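Local coordinates for protein aminoglycoside phosphotransferase (Mycobacterium smegmatis, PDB 6EF6) that phosphorylates (S)-1-amino-2-propanol, acting as the aminopropanol kinase associated with the aminoacetone utilization microcompartment, at residues 269-274 and 332-337; 265-270 and 308-313; 188-193 and 206-211. All coordinates share one frame; numbering follows the deposited sequence. Where two conformers were deposited one is given.

Contact 1: residues 269-274 and 332-337; sequences VSFIEH and ISYAAG
Y334 carries this contact, reaching from helix 325-347 to E273 and F271 in the loop that follows helix 263-268. Its CG is anti to the backbone N (chi1 -160°), which swings the ring away from its own helix so that the phenol end arrives at the loop. There the hydroxyl donates to E273, with Y334 OH 2.8 Å from E273 OE1. The oxygen is met on its syn side but out of the carboxylate plane, and the two flat groups are steeply inclined to each other. The other side of the phenol end meets F271: Y334 OH lies 3.7 Å from F271 CA, and Y334 CE1 lies 4.2 Å from F271 CD1. The two rings meet obliquely, planes 52° apart and centroids 6.0 Å apart. F271 O lies in the plane of the tyrosine ring, at its edge.

The partner loop is a type II beta turn from V269 to I272, closed by I272 N to V269 O at 3.0 Å, with F271 at the position of positive phi. In this helical lobe of the phosphotransferase fold, the turn brings the F271 side chain to about 4 Å from the bound (2R)-1-methoxypropan-2-amine. E273 folds back over the turn, bent at chi2 (88°), and its OE2 accepts a weak bond from F271 N at 2.9 Å. E273 OE1 also forms a salt bridge with R311, whose guanidinium makes a cation-pi interaction with the Y334 ring and donates to Y334 O. The carboxylate is thus held by a hydroxyl and a guanidinium, with a weaker backbone N-H, which probably keeps it ionised although buried.

One turn further on, H274 faces the helix near G337 without close contact, and H274 ND1 probably accepts from R311.

Contact 2: residues 265-270 and 308-313; sequences FGTAVS and FLRRLL
R310 reaches from helix 303-320 across to T267 on helix 263-268 and S270 just after it, buried in the helical lobe of the aminoglycoside phosphotransferase fold beside the ligand pocket. R310 belongs to the pocket of the bound (2R)-1-methoxypropan-2-amine, and this contact helps to hold its side chain in place.

The polar part is a side-on grip on a single hydroxyl. R310 NE donates to S270 OG at 2.9 Å and R310 NH2 donates to the same S270 OG at 3.0 Å; both bonds are bent, at 148° and 139°, as sharing one acceptor requires. The oxygen lies nearly in the guanidinium plane. S270 OG donates its hydrogen bond to T267 O at 2.7 Å, so the carbonyl, which also accepts from S270 N, orients the hydroxyl that receives the arginine. Beyond the contact, NH2 forms a salt bridge with D231, a sodium ligand, and NH1 bonds Y263 OH, which together probably limit the rotation of the guanidinium.

Packing does the rest. G266 has no side chain, and its CA comes within 5.4 Å of R310 CA. The arginine chain leaves its helix toward G266, then bends at chi2 (62°) and runs past the glycine carbonyl, R310 CG lying 3.4 Å from G266 O. One guanidinium face is covered by the T267 methyl: CG2 sits over its centre, 3.7 Å from R310 CZ.

Contact 3: residues 188-193 and 206-211; sequences GRWQDA and RAQDLL. With NA (sodium ion), chain E.
W190 and Q208 meet with their planes nearly perpendicular: the indole points its N-H edge at the amide, and the planes are 76° apart. W190 NE1 donates to Q208 OE1 at 2.9 Å, with an N-H...O angle of 157°. The acceptor lies in the indole plane, but the donor stands above the plane of the amide carbonyl. Q208 reaches this edge by an extended chain, its CG trans to the main-chain nitrogen (chi1 177°). Its amide is tethered at the other end, NE2 of Q208 donating to OD1 of D209 at 3.1 Å, which fixes which way the amide is flipped.

Q191 adds a second layer. Its amide carbon CD lies 3.4 Å above the W190 ring plane, over the centre, and a water joins the two glutamines, 3.1 Å from Q191 NE2 and 2.7 Å from Q208 OE1. L181 and V196 pack beside the indole.

While the Q191 side chain covers the indole, its backbone turns to a cation. Q191 O binds sodium at 2.2 Å, and V196 O and three waters, one of them more distant, complete a sodium site of carbonyl and water oxygens in the loop that leads into helix 198-218.

Contacts 1 and 2 share V269 and S270 on the chain that leaves helix 263-268, and both look onto the amine pocket. They are joined through R311, a neighbour of the pocket residue R310 on helix 303-320, which reaches both. All three are buried; contact 2 lies nearest the chain's centre, about 10 Å away (centre to centre), against about 17 Å for contact 1 and 20 Å for contact 3. Buried charge marks the first two, whereas contact 3 relies mainly on neutral amides and an indole, with water and a peripheral sodium alongside. Contact 3 meets contact 2 through close packing of F308 and L312 on A207, Q208 and W190, but does not touch contact 1.

Contact 1: residues 269-274 and 332-337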
ATOM      1  N   VAL A 269      -4.315  -2.724   8.451  1.00 13.47           N
ATOM      2  CA  VAL A 269      -5.127  -3.882   8.765  1.00 12.40           C
ATOM      3  C   VAL A 269      -5.769  -4.480   7.511  1.00 13.14           C
ATOM      4  O   VAL A 269      -6.765  -5.218   7.588  1.00 14.01           O
ATOM      5  CB  VAL A 269      -6.145  -3.576   9.861  1.00 12.12           C
ATOM      6  CG1 VAL A 269      -5.416  -3.343  11.199  1.00 14.80           C
ATOM      7  CG2 VAL A 269      -6.993  -2.384   9.543  1.00 14.26           C
ATOM      8  N   SER A 270      -5.099  -4.322   6.375  1.00 12.72           N
ATOM      9  CA  SER A 270      -5.587  -4.860   5.104  1.00 13.00           C
ATOM     10  C   SER A 270      -5.875  -6.337   5.239  1.00 15.47           C
ATOM     11  O   SER A 270      -4.996  -7.130   5.640  1.00 15.88           O
ATOM     12  CB  SER A 270      -4.544  -4.705   4.004  1.00 14.42           C
ATOM     13  OG  SER A 270      -4.317  -3.349   3.666  1.00 13.86           O
ATOM     14  N   PHE A 271      -7.092  -6.723   4.835  1.00 13.65           N
ATOM     15  CA  PHE A 271      -7.569  -8.120   4.777  1.00 13.34           C
ATOM     16  C   PHE A 271      -7.897  -8.750   6.139  1.00 16.13           C
ATOM     17  O   PHE A 271      -8.468  -9.853   6.176  1.00 16.90           O
ATOM     18  CB  PHE A 271      -6.634  -9.051   3.998  1.00 15.14           C
ATOM     19  CG  PHE A 271      -6.473  -8.654   2.570  1.00 16.92           C
ATOM     20  CD1 PHE A 271      -7.521  -8.740   1.672  1.00 18.89           C
ATOM     21  CD2 PHE A 271      -5.263  -8.112   2.122  1.00 20.68           C
ATOM     22  CE1 PHE A 271      -7.387  -8.365   0.335  1.00 21.13           C
ATOM     23  CE2 PHE A 271      -5.135  -7.731   0.784  1.00 21.70           C
ATOM     24  CZ  PHE A 271      -6.172  -7.836  -0.074  1.00 22.83           C
ATOM     25  N   ILE A 272      -7.579  -8.069   7.223  1.00 15.61           N
ATOM     26  CA  ILE A 272      -7.719  -8.552   8.587  1.00 13.97           C
ATOM     27  C   ILE A 272      -8.589  -7.606   9.420  1.00 14.22           C
ATOM     28  O   ILE A 272      -8.561  -7.662  10.649  1.00 15.21           O
ATOM     29  CB  ILE A 272      -6.355  -8.888   9.256  1.00 15.57           C
ATOM     30  CG1 ILE A 272      -5.421  -7.676   9.302  1.00 16.18           C
ATOM     31  CG2 ILE A 272      -5.685 -10.040   8.565  1.00 18.59           C
ATOM     32  CD1 ILE A 272      -4.092  -7.948  10.071  1.00 16.62           C
ATOM     33  N   GLU A 273      -9.365  -6.754   8.738  1.00 13.25           N
ATOM     34  CA  GLU A 273     -10.166  -5.718   9.386  1.00 13.71           C
ATOM     35  C   GLU A 273     -11.205  -6.292  10.324  1.00 15.34           C
ATOM     36  O   GLU A 273     -11.661  -5.604  11.238  1.00 15.52           O
ATOM     37  CB  GLU A 273     -10.839  -4.810   8.334  1.00 12.67           C
ATOM     38  CG  GLU A 273      -9.886  -4.210   7.306  1.00 14.53           C
ATOM     39  CD  GLU A 273      -9.602  -5.032   6.046  1.00 13.98           C
ATOM     40  OE1 GLU A 273     -10.018  -6.221   5.996  1.00 13.67           O
ATOM     41  OE2 GLU A 273      -8.948  -4.493   5.164  1.00 14.48           O
ATOM     42  N   HIS A 274     -11.681  -7.509  10.058  1.00 15.49           N
ATOM     43  CA  HIS A 274     -12.733  -8.190  10.807  1.00 15.28           C
ATOM     44  C   HIS A 274     -12.208  -8.967  12.009  1.00 17.45           C
ATOM     45  O   HIS A 274     -12.981  -9.598  12.739  1.00 21.09           O
ATOM     46  CB  HIS A 274     -13.452  -9.139   9.824  1.00 19.01           C
ATOM     47  CG  HIS A 274     -12.507 -10.161   9.244  1.00 26.82           C
ATOM     48  ND1 HIS A 274     -11.527  -9.863   8.306  1.00 22.49           N
ATOM     49  CD2 HIS A 274     -12.310 -11.461   9.586  1.00 34.82           C
ATOM     50  CE1 HIS A 274     -10.824 -10.950   8.048  1.00 38.72           C
ATOM     51  NE2 HIS A 274     -11.267 -11.929   8.825  1.00 35.81           N
ATOM     52  N   ILE A 332     -17.183 -14.132  -1.221  1.00 14.87           N
ATOM     53  CA  ILE A 332     -18.398 -14.260  -0.426  1.00 14.68           C
ATOM     54  C   ILE A 332     -18.086 -14.078   1.054  1.00 13.57           C
ATOM     55  O   ILE A 332     -18.758 -13.316   1.773  1.00 13.74           O
ATOM     56  CB  ILE A 332     -19.094 -15.598  -0.736  1.00 16.18           C
ATOM     57  CG1 ILE A 332     -19.720 -15.562  -2.164  1.00 18.04           C
ATOM     58  CG2 ILE A 332     -20.169 -15.852   0.278  1.00 16.41           C
ATOM     59  CD1 ILE A 332     -20.069 -16.977  -2.670  1.00 19.95           C
ATOM     60  N   SER A 333     -17.039 -14.753   1.528  1.00 13.39           N
ATOM     61  CA  SER A 333     -16.704 -14.611   2.948  0.54 13.37           C
ATOM     62  C   SER A 333     -16.184 -13.217   3.276  1.00 12.99           C
ATOM     63  O   SER A 333     -16.563 -12.653   4.315  1.00 13.91           O
ATOM     64  CB  SER A 333     -15.706 -15.668   3.352  0.54 14.13           C
ATOM     65  OG  SER A 333     -16.269 -16.975   3.257  0.54 17.48           O
ATOM     66  N   TYR A 334     -15.387 -12.620   2.411  1.00 12.40           N
ATOM     67  CA  TYR A 334     -14.917 -11.256   2.684  1.00 12.24           C
ATOM     68  C   TYR A 334     -16.077 -10.286   2.679  1.00 12.84           C
ATOM     69  O   TYR A 334     -16.123  -9.344   3.497  1.00 13.15           O
ATOM     70  CB  TYR A 334     -13.841 -10.867   1.690  1.00 13.38           C
ATOM     71  CG  TYR A 334     -12.963  -9.708   2.142  1.00 12.25           C
ATOM     72  CD1 TYR A 334     -12.028  -9.888   3.155  1.00 13.20           C
ATOM     73  CD2 TYR A 334     -13.053  -8.450   1.547  1.00 15.06           C
ATOM     74  CE1 TYR A 334     -11.223  -8.836   3.581  1.00 14.86           C
ATOM     75  CE2 TYR A 334     -12.254  -7.388   1.961  1.00 14.18           C
ATOM     76  CZ  TYR A 334     -11.330  -7.610   2.961  1.00 13.35           C
ATOM     77  OH  TYR A 334     -10.562  -6.519   3.307  1.00 14.99           O
ATOM     78  N   ALA A 335     -16.997 -10.448   1.749  1.00 11.93           N
ATOM     79  CA  ALA A 335     -18.187  -9.614   1.732  1.00 13.16           C
ATOM     80  C   ALA A 335     -18.985  -9.756   3.019  1.00 13.26           C
ATOM     81  O   ALA A 335     -19.473  -8.749   3.559  1.00 12.81           O
ATOM     82  CB  ALA A 335     -19.036  -9.950   0.536  1.00 13.91           C
ATOM     83  N   ALA A 336     -19.141 -10.978   3.530  1.00 12.62           N
ATOM     84  CA  ALA A 336     -19.874 -11.187   4.782  1.00 12.51           C
ATOM     85  C   ALA A 336     -19.196 -10.488   5.957  1.00 13.88           C
ATOM     86  O   ALA A 336     -19.883  -9.825   6.752  1.00 13.35           O
ATOM     87  CB  ALA A 336     -20.080 -12.672   5.044  1.00 13.84           C
ATOM     88  N   GLY A 337     -17.868 -10.571   6.036  1.00 12.55           N
ATOM     89  CA  GLY A 337     -17.175  -9.856   7.111  1.00 12.89           C
ATOM     90  C   GLY A 337     -17.277  -8.345   6.930  1.00 12.39           C
ATOM     91  O   GLY A 337     -17.381  -7.613   7.923  1.00 14.08           O
TER

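Contact 2: residues 265-270 and 308-313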
ATOM      1  N   PHE A 265      -3.673   4.040   8.257  1.00 12.35           N
ATOM      2  CA  PHE A 265      -4.041   3.065   9.287  1.00 13.53           C
ATOM      3  C   PHE A 265      -4.976   1.978   8.743  1.00 11.63           C
ATOM      4  O   PHE A 265      -4.850   0.781   9.068  1.00 13.54           O
ATOM      5  CB  PHE A 265      -4.690   3.686  10.550  1.00 12.60           C
ATOM      6  CG  PHE A 265      -5.135   2.627  11.497  1.00 13.98           C
ATOM      7  CD1 PHE A 265      -4.191   1.833  12.136  1.00 15.03           C
ATOM      8  CD2 PHE A 265      -6.492   2.413  11.729  1.00 15.19           C
ATOM      9  CE1 PHE A 265      -4.576   0.785  12.946  1.00 16.80           C
ATOM     10  CE2 PHE A 265      -6.896   1.376  12.575  1.00 13.69           C
ATOM     11  CZ  PHE A 265      -5.939   0.581  13.207  1.00 15.89           C
ATOM     12  N   GLY A 266      -5.961   2.354   7.924  1.00 12.42           N
ATOM     13  CA  GLY A 266      -6.761   1.317   7.281  1.00 11.54           C
ATOM     14  C   GLY A 266      -5.913   0.335   6.519  1.00 11.80           C
ATOM     15  O   GLY A 266      -6.154  -0.876   6.564  1.00 12.58           O
ATOM     16  N   THR A 267      -4.867   0.816   5.845  1.00 12.06           N
ATOM     17  CA  THR A 267      -4.039  -0.111   5.098  1.00 12.76           C
ATOM     18  C   THR A 267      -3.263  -1.060   6.031  1.00 13.40           C
ATOM     19  O   THR A 267      -2.958  -2.170   5.625  1.00 13.65           O
ATOM     20  CB  THR A 267      -3.099   0.588   4.106  1.00 13.18           C
ATOM     21  OG1 THR A 267      -1.977   1.195   4.759  1.00 14.11           O
ATOM     22  CG2 THR A 267      -3.828   1.586   3.220  1.00 14.99           C
ATOM     23  N   ALA A 268      -2.918  -0.627   7.251  1.00 12.69           N
ATOM     24  CA  ALA A 268      -2.222  -1.463   8.223  1.00 13.36           C
ATOM     25  C   ALA A 268      -2.982  -2.748   8.516  1.00 14.43           C
ATOM     26  O   ALA A 268      -2.359  -3.754   8.870  1.00 16.48           O
ATOM     27  CB  ALA A 268      -2.043  -0.662   9.500  1.00 14.88           C
ATOM     28  N   VAL A 269      -4.315  -2.724   8.451  1.00 13.47           N
ATOM     29  CA  VAL A 269      -5.127  -3.882   8.765  1.00 12.40           C
ATOM     30  C   VAL A 269      -5.769  -4.480   7.511  1.00 13.14           C
ATOM     31  O   VAL A 269      -6.765  -5.218   7.588  1.00 14.01           O
ATOM     32  CB  VAL A 269      -6.145  -3.576   9.861  1.00 12.12           C
ATOM     33  CG1 VAL A 269      -5.416  -3.343  11.199  1.00 14.80           C
ATOM     34  CG2 VAL A 269      -6.993  -2.384   9.543  1.00 14.26           C
ATOM     35  N   SER A 270      -5.099  -4.322   6.375  1.00 12.72           N
ATOM     36  CA  SER A 270      -5.587  -4.860   5.104  1.00 13.00           C
ATOM     37  C   SER A 270      -5.875  -6.337   5.239  1.00 15.47           C
ATOM     38  O   SER A 270      -4.996  -7.130   5.640  1.00 15.88           O
ATOM     39  CB  SER A 270      -4.544  -4.705   4.004  1.00 14.42           C
ATOM     40  OG  SER A 270      -4.317  -3.349   3.666  1.00 13.86           O
ATOM     41  N   PHE A 308     -12.857   1.051   7.402  1.00 12.11           N
ATOM     42  CA  PHE A 308     -13.997   0.712   6.548  1.00 12.47           C
ATOM     43  C   PHE A 308     -13.782   1.127   5.089  1.00 12.12           C
ATOM     44  O   PHE A 308     -14.112   0.379   4.175  1.00 13.13           O
ATOM     45  CB  PHE A 308     -15.288   1.252   7.136  1.00 12.03           C
ATOM     46  CG  PHE A 308     -16.493   0.692   6.436  1.00 12.74           C
ATOM     47  CD1 PHE A 308     -16.799  -0.662   6.534  1.00 15.04           C
ATOM     48  CD2 PHE A 308     -17.312   1.461   5.624  1.00 14.57           C
ATOM     49  CE1 PHE A 308     -17.868  -1.186   5.842  1.00 16.37           C
ATOM     50  CE2 PHE A 308     -18.406   0.901   4.962  1.00 16.12           C
ATOM     51  CZ  PHE A 308     -18.664  -0.410   5.080  1.00 15.46           C
ATOM     52  N   LEU A 309     -13.138   2.270   4.869  1.00 12.84           N
ATOM     53  CA  LEU A 309     -12.760   2.674   3.508  1.00 12.67           C
ATOM     54  C   LEU A 309     -11.846   1.630   2.881  1.00 12.19           C
ATOM     55  O   LEU A 309     -12.044   1.198   1.735  1.00 13.33           O
ATOM     56  CB  LEU A 309     -12.059   4.049   3.560  1.00 13.14           C
ATOM     57  CG  LEU A 309     -11.535   4.574   2.229  1.00 12.97           C
ATOM     58  CD1 LEU A 309     -12.561   4.639   1.141  1.00 14.68           C
ATOM     59  CD2 LEU A 309     -10.855   5.935   2.384  1.00 15.15           C
ATOM     60  N   ARG A 310     -10.810   1.204   3.625  1.00 12.19           N
ATOM     61  CA  ARG A 310      -9.911   0.160   3.091  1.00 11.84           C
ATOM     62  C   ARG A 310     -10.674  -1.135   2.798  1.00 12.13           C
ATOM     63  O   ARG A 310     -10.411  -1.792   1.788  1.00 12.34           O
ATOM     64  CB  ARG A 310      -8.764  -0.100   4.091  1.00 12.18           C
ATOM     65  CG  ARG A 310      -7.769  -1.115   3.635  1.00 12.56           C
ATOM     66  CD  ARG A 310      -7.053  -0.673   2.356  1.00 13.01           C
ATOM     67  NE  ARG A 310      -5.834  -1.445   2.109  1.00 12.56           N
ATOM     68  CZ  ARG A 310      -4.947  -1.256   1.159  1.00 13.29           C
ATOM     69  NH1 ARG A 310      -5.191  -0.312   0.234  1.00 15.29           N
ATOM     70  NH2 ARG A 310      -3.849  -2.013   1.054  1.00 15.31           N
ATOM     71  N   ARG A 311     -11.575  -1.521   3.706  1.00 11.72           N
ATOM     72  CA  ARG A 311     -12.360  -2.732   3.512  1.00 11.20           C
ATOM     73  C   ARG A 311     -13.126  -2.707   2.203  1.00 12.73           C
ATOM     74  O   ARG A 311     -13.116  -3.677   1.452  1.00 12.55           O
ATOM     75  CB  ARG A 311     -13.328  -2.890   4.653  1.00 11.29           C
ATOM     76  CG  ARG A 311     -14.064  -4.237   4.683  1.00 12.36           C
ATOM     77  CD  ARG A 311     -13.145  -5.381   5.141  1.00 13.30           C
ATOM     78  NE  ARG A 311     -13.839  -6.667   5.140  1.00 12.95           N
ATOM     79  CZ  ARG A 311     -13.435  -7.768   5.760  1.00 12.36           C
ATOM     80  NH1 ARG A 311     -12.328  -7.718   6.495  1.00 13.29           N
ATOM     81  NH2 ARG A 311     -14.137  -8.861   5.703  1.00 14.09           N
ATOM     82  N   LEU A 312     -13.821  -1.596   1.895  1.00 12.17           N
ATOM     83  CA  LEU A 312     -14.586  -1.513   0.651  1.00 12.65           C
ATOM     84  C   LEU A 312     -13.662  -1.550  -0.541  1.00 12.69           C
ATOM     85  O   LEU A 312     -13.978  -2.154  -1.551  1.00 14.13           O
ATOM     86  CB  LEU A 312     -15.472  -0.266   0.627  1.00 15.43           C
ATOM     87  CG  LEU A 312     -16.618  -0.234   1.624  1.00 14.56           C
ATOM     88  CD1 LEU A 312     -17.373   1.124   1.478  1.00 19.03           C
ATOM     89  CD2 LEU A 312     -17.543  -1.381   1.351  1.00 17.27           C
ATOM     90  N   LEU A 313     -12.536  -0.825  -0.458  1.00 12.81           N
ATOM     91  CA  LEU A 313     -11.572  -0.867  -1.531  1.00 13.01           C
ATOM     92  C   LEU A 313     -11.069  -2.268  -1.823  1.00 13.67           C
ATOM     93  O   LEU A 313     -10.886  -2.640  -2.980  1.00 14.23           O
ATOM     94  CB  LEU A 313     -10.420   0.085  -1.275  1.00 13.61           C
ATOM     95  CG  LEU A 313     -10.677   1.532  -1.593  1.00 14.94           C
ATOM     96  CD1 LEU A 313      -9.669   2.417  -0.874  1.00 17.39           C
ATOM     97  CD2 LEU A 313     -10.681   1.814  -3.114  1.00 18.96           C
TER

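Contact 3: residues 188-193 and 206-211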
ATOM      1  N   GLY A 188     -12.274  -0.550  -9.284  1.00 18.28           N
ATOM      2  CA  GLY A 188     -13.621  -0.972  -9.642  1.00 19.16           C
ATOM      3  C   GLY A 188     -14.607  -0.765  -8.499  1.00 16.53           C
ATOM      4  O   GLY A 188     -14.315  -0.181  -7.475  1.00 16.90           O
ATOM      5  N   ARG A 189     -15.814  -1.286  -8.710  1.00 17.33           N
ATOM      6  CA  ARG A 189     -16.919  -1.100  -7.765  1.00 16.13           C
ATOM      7  C   ARG A 189     -17.002  -2.273  -6.804  1.00 16.36           C
ATOM      8  O   ARG A 189     -17.115  -3.423  -7.255  1.00 18.21           O
ATOM      9  CB  ARG A 189     -18.243  -1.013  -8.537  1.00 18.99           C
ATOM     10  CG  ARG A 189     -18.396   0.271  -9.384  1.00 19.98           C
ATOM     11  CD  ARG A 189     -19.672   0.359 -10.242  1.00 29.89           C
ATOM     12  NE  ARG A 189     -20.954   0.087  -9.573  1.00 32.75           N
ATOM     13  CZ  ARG A 189     -21.648   0.956  -8.843  1.00 41.30           C
ATOM     14  NH1 ARG A 189     -21.204   2.201  -8.641  1.00 44.90           N
ATOM     15  NH2 ARG A 189     -22.800   0.561  -8.321  1.00 32.48           N
ATOM     16  N   TRP A 190     -17.026  -1.992  -5.503  1.00 14.58           N
ATOM     17  CA  TRP A 190     -17.253  -3.080  -4.538  1.00 14.60           C
ATOM     18  C   TRP A 190     -18.612  -3.711  -4.745  1.00 15.05           C
ATOM     19  O   TRP A 190     -18.809  -4.919  -4.495  1.00 15.61           O
ATOM     20  CB  TRP A 190     -17.090  -2.569  -3.096  1.00 13.95           C
ATOM     21  CG  TRP A 190     -18.060  -1.485  -2.705  1.00 12.44           C
ATOM     22  CD1 TRP A 190     -17.825  -0.133  -2.708  1.00 13.27           C
ATOM     23  CD2 TRP A 190     -19.421  -1.625  -2.282  1.00 12.13           C
ATOM     24  NE1 TRP A 190     -18.956   0.544  -2.326  1.00 14.02           N
ATOM     25  CE2 TRP A 190     -19.950  -0.353  -2.040  1.00 13.50           C
ATOM     26  CE3 TRP A 190     -20.245  -2.749  -2.104  1.00 13.13           C
ATOM     27  CZ2 TRP A 190     -21.254  -0.141  -1.662  1.00 14.39           C
ATOM     28  CZ3 TRP A 190     -21.521  -2.574  -1.720  1.00 15.16           C
ATOM     29  CH2 TRP A 190     -22.035  -1.279  -1.499  1.00 13.83           C
ATOM     30  N   GLN A 191     -19.561  -2.961  -5.316  1.00 14.78           N
ATOM     31  CA  GLN A 191     -20.893  -3.454  -5.582  1.00 16.13           C
ATOM     32  C   GLN A 191     -20.900  -4.611  -6.558  1.00 15.89           C
ATOM     33  O   GLN A 191     -21.868  -5.399  -6.544  1.00 18.43           O
ATOM     34  CB  GLN A 191     -21.792  -2.353  -6.121  1.00 16.56           C
ATOM     35  CG  GLN A 191     -22.062  -1.231  -5.148  1.00 16.45           C
ATOM     36  CD  GLN A 191     -21.118  -0.052  -5.277  1.00 14.73           C
ATOM     37  OE1 GLN A 191     -19.955  -0.193  -5.667  1.00 15.86           O
ATOM     38  NE2 GLN A 191     -21.640   1.118  -4.958  1.00 17.17           N
ATOM     39  N   ASP A 192     -19.861  -4.736  -7.387  1.00 16.14           N
ATOM     40  CA  ASP A 192     -19.788  -5.763  -8.407  1.00 19.43           C
ATOM     41  C   ASP A 192     -19.050  -7.017  -7.957  1.00 20.02           C
ATOM     42  O   ASP A 192     -19.008  -7.982  -8.744  1.00 21.42           O
ATOM     43  CB  ASP A 192     -19.101  -5.185  -9.662  1.00 23.29           C
ATOM     44  CG  ASP A 192     -19.936  -4.134 -10.373  1.00 33.15           C
ATOM     45  OD1 ASP A 192     -21.181  -4.174 -10.305  1.00 34.39           O
ATOM     46  OD2 ASP A 192     -19.322  -3.240 -11.002  1.00 35.65           O
ATOM     47  N   ALA A 193     -18.615  -7.097  -6.711  1.00 18.14           N
ATOM     48  CA  ALA A 193     -17.903  -8.273  -6.244  1.00 17.99           C
ATOM     49  C   ALA A 193     -18.878  -9.430  -6.047  1.00 19.12           C
ATOM     50  O   ALA A 193     -20.024  -9.243  -5.657  1.00 18.89           O
ATOM     51  CB  ALA A 193     -17.219  -7.961  -4.919  1.00 17.34           C
ATOM     52  N   ARG A 206     -25.343   1.810   3.025  1.00 13.78           N
ATOM     53  CA  ARG A 206     -25.688   2.717   4.115  1.00 14.82           C
ATOM     54  C   ARG A 206     -24.448   3.135   4.872  1.00 14.25           C
ATOM     55  O   ARG A 206     -24.289   4.304   5.212  1.00 14.40           O
ATOM     56  CB  ARG A 206     -26.686   2.000   5.024  1.00 16.82           C
ATOM     57  CG  ARG A 206     -27.418   2.930   6.001  1.00 21.28           C
ATOM     58  CD  ARG A 206     -28.325   3.878   5.217  1.00 45.25           C
ATOM     59  NE  ARG A 206     -29.274   4.621   6.055  1.00 50.22           N
ATOM     60  CZ  ARG A 206     -29.616   5.893   5.848  1.00 58.17           C
ATOM     61  NH1 ARG A 206     -29.123   6.562   4.814  1.00 58.79           N
ATOM     62  NH2 ARG A 206     -30.497   6.502   6.643  1.00 55.39           N
ATOM     63  N   ALA A 207     -23.555   2.181   5.150  1.00 13.72           N
ATOM     64  CA  ALA A 207     -22.316   2.485   5.850  1.00 14.66           C
ATOM     65  C   ALA A 207     -21.404   3.320   4.977  1.00 13.65           C
ATOM     66  O   ALA A 207     -20.796   4.289   5.477  1.00 13.50           O
ATOM     67  CB  ALA A 207     -21.619   1.189   6.289  1.00 14.08           C
ATOM     68  N   GLN A 208     -21.325   3.031   3.666  1.00 13.74           N
ATOM     69  CA  GLN A 208     -20.555   3.868   2.738  1.00 14.23           C
ATOM     70  C   GLN A 208     -21.030   5.304   2.768  1.00 13.90           C
ATOM     71  O   GLN A 208     -20.224   6.250   2.700  1.00 14.30           O
ATOM     72  CB  GLN A 208     -20.720   3.334   1.308  1.00 14.98           C
ATOM     73  CG  GLN A 208     -20.031   4.164   0.267  1.00 15.94           C
ATOM     74  CD  GLN A 208     -20.559   3.899  -1.090  1.00 15.83           C
ATOM     75  OE1 GLN A 208     -19.908   3.276  -1.924  1.00 16.05           O
ATOM     76  NE2 GLN A 208     -21.759   4.370  -1.371  1.00 16.70           N
ATOM     77  N   ASP A 209     -22.338   5.517   2.731  1.00 13.50           N
ATOM     78  CA  ASP A 209     -22.869   6.872   2.679  1.00 14.99           C
ATOM     79  C   ASP A 209     -22.595   7.637   3.980  1.00 14.31           C
ATOM     80  O   ASP A 209     -22.319   8.839   3.946  1.00 15.23           O
ATOM     81  CB  ASP A 209     -24.366   6.821   2.305  1.00 15.95           C
ATOM     82  CG  ASP A 209     -24.613   6.387   0.870  1.00 18.23           C
ATOM     83  OD1 ASP A 209     -23.710   6.379  -0.007  1.00 16.93           O
ATOM     84  OD2 ASP A 209     -25.800   6.114   0.614  1.00 17.14           O
ATOM     85  N   LEU A 210     -22.641   6.955   5.120  1.00 14.40           N
ATOM     86  CA  LEU A 210     -22.240   7.555   6.394  1.00 13.93           C
ATOM     87  C   LEU A 210     -20.759   7.901   6.368  1.00 13.72           C
ATOM     88  O   LEU A 210     -20.378   9.026   6.730  1.00 14.48           O
ATOM     89  CB  LEU A 210     -22.575   6.573   7.542  1.00 14.17           C
ATOM     90  CG  LEU A 210     -22.100   7.087   8.902  1.00 17.85           C
ATOM     91  CD1 LEU A 210     -22.676   8.448   9.251  1.00 23.33           C
ATOM     92  CD2 LEU A 210     -22.454   6.041   9.955  1.00 19.75           C
ATOM     93  N   LEU A 211     -19.918   7.006   5.871  1.00 14.35           N
ATOM     94  CA  LEU A 211     -18.504   7.293   5.700  1.00 14.86           C
ATOM     95  C   LEU A 211     -18.287   8.518   4.845  1.00 12.98           C
ATOM     96  O   LEU A 211     -17.470   9.388   5.170  1.00 14.82           O
ATOM     97  CB  LEU A 211     -17.829   6.087   5.078  1.00 14.33           C
ATOM     98  CG  LEU A 211     -16.425   6.295   4.512  1.00 13.71           C
ATOM     99  CD1 LEU A 211     -15.461   6.572   5.643  1.00 14.31           C
ATOM    100  CD2 LEU A 211     -15.974   5.085   3.751  1.00 15.11           C
TER
HETATM  101 NA    NA E 404     -23.571  -6.814  -6.589  1.00 23.12          NA
HETATM  102  O   HOH W   1     -20.040   3.748  -4.534  1.00 18.42           O
HETATM  103  O   HOH W   2     -23.572  -5.667  -9.104  1.00 45.59           O
HETATM  104  O   HOH W   3     -22.214  -8.591  -7.273  1.00 24.31           O
HETATM  105  O   HOH W   4     -24.812  -5.046  -5.835  1.00 21.11           O